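PDB 5UQZ: glucan-binding protein C, GbpC from Streptococcus mutans UA159, which probably binds glucan at the streptococcal cell surface and mediates both sucrose-dependent and sucrose-independent adherence, the chain here containing its calcium-binding beta-supersandwich region. Local coordinates for residues K194-Q200 with E310-V316. Sequence-based numbering, arbitrary orientation.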
ATOM      1  N   LYS A 194     -16.515  -7.492   4.525  1.00 10.24           N
ATOM      2  CA  LYS A 194     -15.125  -7.041   4.441  1.00  9.81           C
ATOM      3  C   LYS A 194     -14.210  -8.228   4.692  1.00  8.81           C
ATOM      4  O   LYS A 194     -14.579  -9.195   5.382  1.00  9.92           O
ATOM      5  CB  LYS A 194     -14.836  -5.932   5.421  1.00 13.92           C
ATOM      6  CG  LYS A 194     -15.066  -6.228   6.801  1.00 15.95           C
ATOM      7  CD  LYS A 194     -15.143  -4.888   7.609  1.00 20.80           C
ATOM      8  CE  LYS A 194     -15.336  -5.206   9.078  1.00 29.22           C
ATOM      9  NZ  LYS A 194     -15.232  -4.000   9.935  1.00 37.63           N
ATOM     10  N   ILE A 195     -12.982  -8.122   4.177  1.00  8.58           N
ATOM     11  CA  ILE A 195     -11.886  -8.946   4.649  1.00  7.52           C
ATOM     12  C   ILE A 195     -11.273  -8.177   5.823  1.00  8.15           C
ATOM     13  O   ILE A 195     -10.939  -6.981   5.692  1.00  9.12           O
ATOM     14  CB  ILE A 195     -10.847  -9.166   3.534  1.00  8.77           C
ATOM     15  CG1 ILE A 195     -11.429 -10.057   2.430  1.00 10.38           C
ATOM     16  CG2 ILE A 195      -9.557  -9.798   4.088  1.00 10.02           C
ATOM     17  CD1 ILE A 195     -10.549 -10.176   1.192  1.00 11.38           C
ATOM     18  N   SER A 196     -11.109  -8.858   6.956  1.00  7.60           N
ATOM     19  CA  SER A 196     -10.560  -8.244   8.169  1.00  8.35           C
ATOM     20  C   SER A 196      -9.482  -9.174   8.698  1.00  7.54           C
ATOM     21  O   SER A 196      -9.745 -10.370   8.862  1.00  8.01           O
ATOM     22  CB  SER A 196     -11.673  -8.140   9.215  1.00  9.66           C
ATOM     23  OG  SER A 196     -11.104  -7.756  10.457  1.00  9.64           O
ATOM     24  N   VAL A 197      -8.290  -8.629   8.964  1.00  7.47           N
ATOM     25  CA  VAL A 197      -7.164  -9.451   9.451  1.00  7.53           C
ATOM     26  C   VAL A 197      -6.560  -8.737  10.662  1.00  7.02           C
ATOM     27  O   VAL A 197      -6.118  -7.588  10.550  1.00  8.37           O
ATOM     28  CB  VAL A 197      -6.085  -9.641   8.356  1.00  8.00           C
ATOM     29  CG1 VAL A 197      -4.878 -10.423   8.913  1.00  8.74           C
ATOM     30  CG2 VAL A 197      -6.645 -10.384   7.157  1.00  9.49           C
ATOM     31  N   THR A 198      -6.491  -9.440  11.790  1.00  7.18           N
ATOM     32  CA  THR A 198      -5.762  -8.948  12.941  1.00  7.27           C
ATOM     33  C   THR A 198      -4.345  -9.517  12.902  1.00  7.31           C
ATOM     34  O   THR A 198      -4.140 -10.709  12.646  1.00  8.21           O
ATOM     35  CB  THR A 198      -6.467  -9.371  14.242  1.00  8.16           C
ATOM     36  OG1 THR A 198      -7.762  -8.779  14.288  1.00  9.15           O
ATOM     37  CG2 THR A 198      -5.683  -8.950  15.483  1.00 10.01           C
ATOM     38  N   MET A 199      -3.380  -8.641  13.159  1.00  7.81           N
ATOM     39  CA  MET A 199      -1.980  -9.022  13.125  1.00  7.65           C
ATOM     40  C   MET A 199      -1.284  -8.541  14.381  1.00  6.86           C
ATOM     41  O   MET A 199      -1.659  -7.530  14.986  1.00  7.60           O
ATOM     42  CB  MET A 199      -1.281  -8.563  11.896  1.00 17.45           C
ATOM     43  CG  MET A 199      -1.474  -7.351  11.271  1.00 22.29           C
ATOM     44  SD  MET A 199      -0.726  -7.399   9.523  1.00 13.92           S
ATOM     45  CE  MET A 199       1.005  -7.571   9.924  1.00 14.23           C
ATOM     46  N   GLN A 200      -0.187  -9.245  14.699  1.00  6.49           N
ATOM     47  CA  GLN A 200       0.703  -8.787  15.757  1.00  6.59           C
ATOM     48  C   GLN A 200       2.116  -9.160  15.363  1.00  5.80           C
ATOM     49  O   GLN A 200       2.368 -10.313  14.975  1.00  7.06           O
ATOM     50  CB  GLN A 200       0.340  -9.392  17.118  1.00  7.28           C
ATOM     51  CG  GLN A 200       1.187  -8.816  18.209  1.00  8.69           C
ATOM     52  CD  GLN A 200       0.799  -9.319  19.617  1.00  8.30           C
ATOM     53  OE1 GLN A 200       0.082 -10.311  19.760  1.00 10.65           O
ATOM     54  NE2 GLN A 200       1.298  -8.641  20.634  1.00 10.63           N
ATOM     55  N   GLU A 310       1.394  -4.324  20.161  1.00  9.21           N
ATOM     56  CA  GLU A 310       0.065  -4.848  20.420  1.00  9.94           C
ATOM     57  C   GLU A 310      -0.693  -5.076  19.116  1.00  7.84           C
ATOM     58  O   GLU A 310      -0.376  -4.473  18.083  1.00  8.18           O
ATOM     59  CB  GLU A 310      -0.658  -3.829  21.303  1.00 14.78           C
ATOM     60  CG  GLU A 310       0.060  -3.680  22.664  1.00 21.79           C
ATOM     61  CD  GLU A 310      -0.857  -3.684  23.872  1.00 30.01           C
ATOM     62  OE1 GLU A 310      -2.106  -3.815  23.788  1.00 31.20           O
ATOM     63  OE2 GLU A 310      -0.295  -3.529  24.966  1.00 22.98           O
ATOM     64  N   PRO A 311      -1.699  -5.938  19.116  1.00  7.62           N
ATOM     65  CA  PRO A 311      -2.373  -6.281  17.830  1.00  7.33           C
ATOM     66  C   PRO A 311      -3.073  -5.073  17.195  1.00  8.07           C
ATOM     67  O   PRO A 311      -3.504  -4.111  17.869  1.00  9.05           O
ATOM     68  CB  PRO A 311      -3.406  -7.337  18.251  1.00  9.76           C
ATOM     69  CG  PRO A 311      -2.801  -7.943  19.510  1.00 10.23           C
ATOM     70  CD  PRO A 311      -2.139  -6.789  20.249  1.00  9.72           C
ATOM     71  N   PHE A 312      -3.178  -5.154  15.875  1.00  7.42           N
ATOM     72  CA  PHE A 312      -3.916  -4.179  15.095  1.00  7.08           C
ATOM     73  C   PHE A 312      -4.627  -4.931  13.984  1.00  7.33           C
ATOM     74  O   PHE A 312      -4.298  -6.070  13.692  1.00  8.37           O
ATOM     75  CB  PHE A 312      -2.978  -3.072  14.561  1.00  7.86           C
ATOM     76  CG  PHE A 312      -1.861  -3.568  13.733  1.00  8.04           C
ATOM     77  CD1 PHE A 312      -0.677  -4.011  14.352  1.00  8.24           C
ATOM     78  CD2 PHE A 312      -1.955  -3.621  12.342  1.00  9.86           C
ATOM     79  CE1 PHE A 312       0.398  -4.506  13.597  1.00  9.77           C
ATOM     80  CE2 PHE A 312      -0.869  -4.098  11.598  1.00 11.97           C
ATOM     81  CZ  PHE A 312       0.292  -4.547  12.230  1.00 10.59           C
ATOM     82  N   THR A 313      -5.614  -4.283  13.361  1.00  7.95           N
ATOM     83  CA  THR A 313      -6.459  -4.984  12.391  1.00  8.06           C
ATOM     84  C   THR A 313      -6.631  -4.148  11.140  1.00  8.80           C
ATOM     85  O   THR A 313      -7.013  -2.979  11.225  1.00 11.49           O
ATOM     86  CB  THR A 313      -7.836  -5.245  13.013  1.00  9.03           C
ATOM     87  OG1 THR A 313      -7.665  -6.027  14.198  1.00 10.11           O
ATOM     88  CG2 THR A 313      -8.762  -5.985  12.045  1.00 10.31           C
ATOM     89  N   PHE A 314      -6.392  -4.726   9.971  1.00  7.82           N
ATOM     90  CA  PHE A 314      -6.700  -4.030   8.731  1.00  7.76           C
ATOM     91  C   PHE A 314      -7.946  -4.629   8.108  1.00  8.52           C
ATOM     92  O   PHE A 314      -8.242  -5.826   8.293  1.00  8.60           O
ATOM     93  CB  PHE A 314      -5.529  -4.026   7.754  1.00  9.03           C
ATOM     94  CG  PHE A 314      -5.143  -5.373   7.150  1.00  8.77           C
ATOM     95  CD1 PHE A 314      -5.828  -5.844   6.017  1.00 11.00           C
ATOM     96  CD2 PHE A 314      -4.081  -6.090   7.647  1.00 10.00           C
ATOM     97  CE1 PHE A 314      -5.462  -7.044   5.428  1.00 12.27           C
ATOM     98  CE2 PHE A 314      -3.713  -7.308   7.036  1.00 10.99           C
ATOM     99  CZ  PHE A 314      -4.392  -7.780   5.920  1.00 10.82           C
ATOM    100  N   THR A 315      -8.695  -3.784   7.397  1.00  8.37           N
ATOM    101  CA  THR A 315      -9.883  -4.255   6.712  1.00  8.85           C
ATOM    102  C   THR A 315      -9.978  -3.657   5.322  1.00  8.30           C
ATOM    103  O   THR A 315      -9.470  -2.560   5.050  1.00  9.32           O
ATOM    104  CB  THR A 315     -11.218  -3.984   7.473  1.00 10.30           C
ATOM    105  OG1 THR A 315     -11.510  -2.592   7.448  1.00 11.50           O
ATOM    106  CG2 THR A 315     -11.142  -4.421   8.929  1.00 12.29           C
ATOM    107  N   VAL A 316     -10.676  -4.366   4.450  1.00  7.71           N
ATOM    108  CA  VAL A 316     -10.992  -3.874   3.118  1.00  8.47           C
ATOM    109  C   VAL A 316     -12.372  -4.377   2.753  1.00  8.26           C
ATOM    110  O   VAL A 316     -12.686  -5.566   2.941  1.00  8.85           O
ATOM    111  CB  VAL A 316      -9.913  -4.263   2.070  1.00  8.83           C
ATOM    112  CG1 VAL A 316      -9.669  -5.778   2.025  1.00  9.69           C
ATOM    113  CG2 VAL A 316     -10.262  -3.713   0.713  1.00 10.00           C
TER
HETATM  114  O   HOH W   1     -13.408  -1.837   9.297  1.00 23.28           O
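The thioether of M199 meets two phenylalanine rings carried by the neighbouring strand: SD sits obliquely 4.8 Å from the F312 ring centroid and, at the ring edge, 5.1 Å from that of F314, two Met-aromatic contacts. Both phenylalanines adopt chi1 p; the F314 ring leans across to V197, while the end of F312 comes close to M199. M199 CG lies over one face of F312, 3.3 Å from its CE2, while V197 CB makes a CH-pi contact 3.8 Å from the F314 centroid. Further along this apolar face, I195 CB packs 3.9 Å from V316 CG1. Beneath these side chains, 194-200 and 312-316 run antiparallel, their axes 4.6 Å apart at closest approach. Paired N-H...O bonds join I195 with V316, V197 with F314 and M199 with F312; V197 N to F314 O, for example, is 2.9 Å. The pairs S196-T315 and T198-T313 between them are non-hydrogen-bonded. These are inner strands of the larger antiparallel sheet of the beta-supersandwich, flanked by strands 151-160 and 233-240. The apolar face packs against strands 180-184 and 325-329 of the second sheet, where F329 stacks on F314. The other face is polar: T198 OG1 and T313 OG1 share a 2.8 Å hydrogen bond, and N159 ND2 bonds to both T198 OG1 and S196 OG. Beside exposed K194, one water bridges its NZ (2.9 Å) and T315 OG1 (2.8 Å). The V316 side chain lies about 7 Å from the bound calcium ion and about 4 Å from that of its ligand E237.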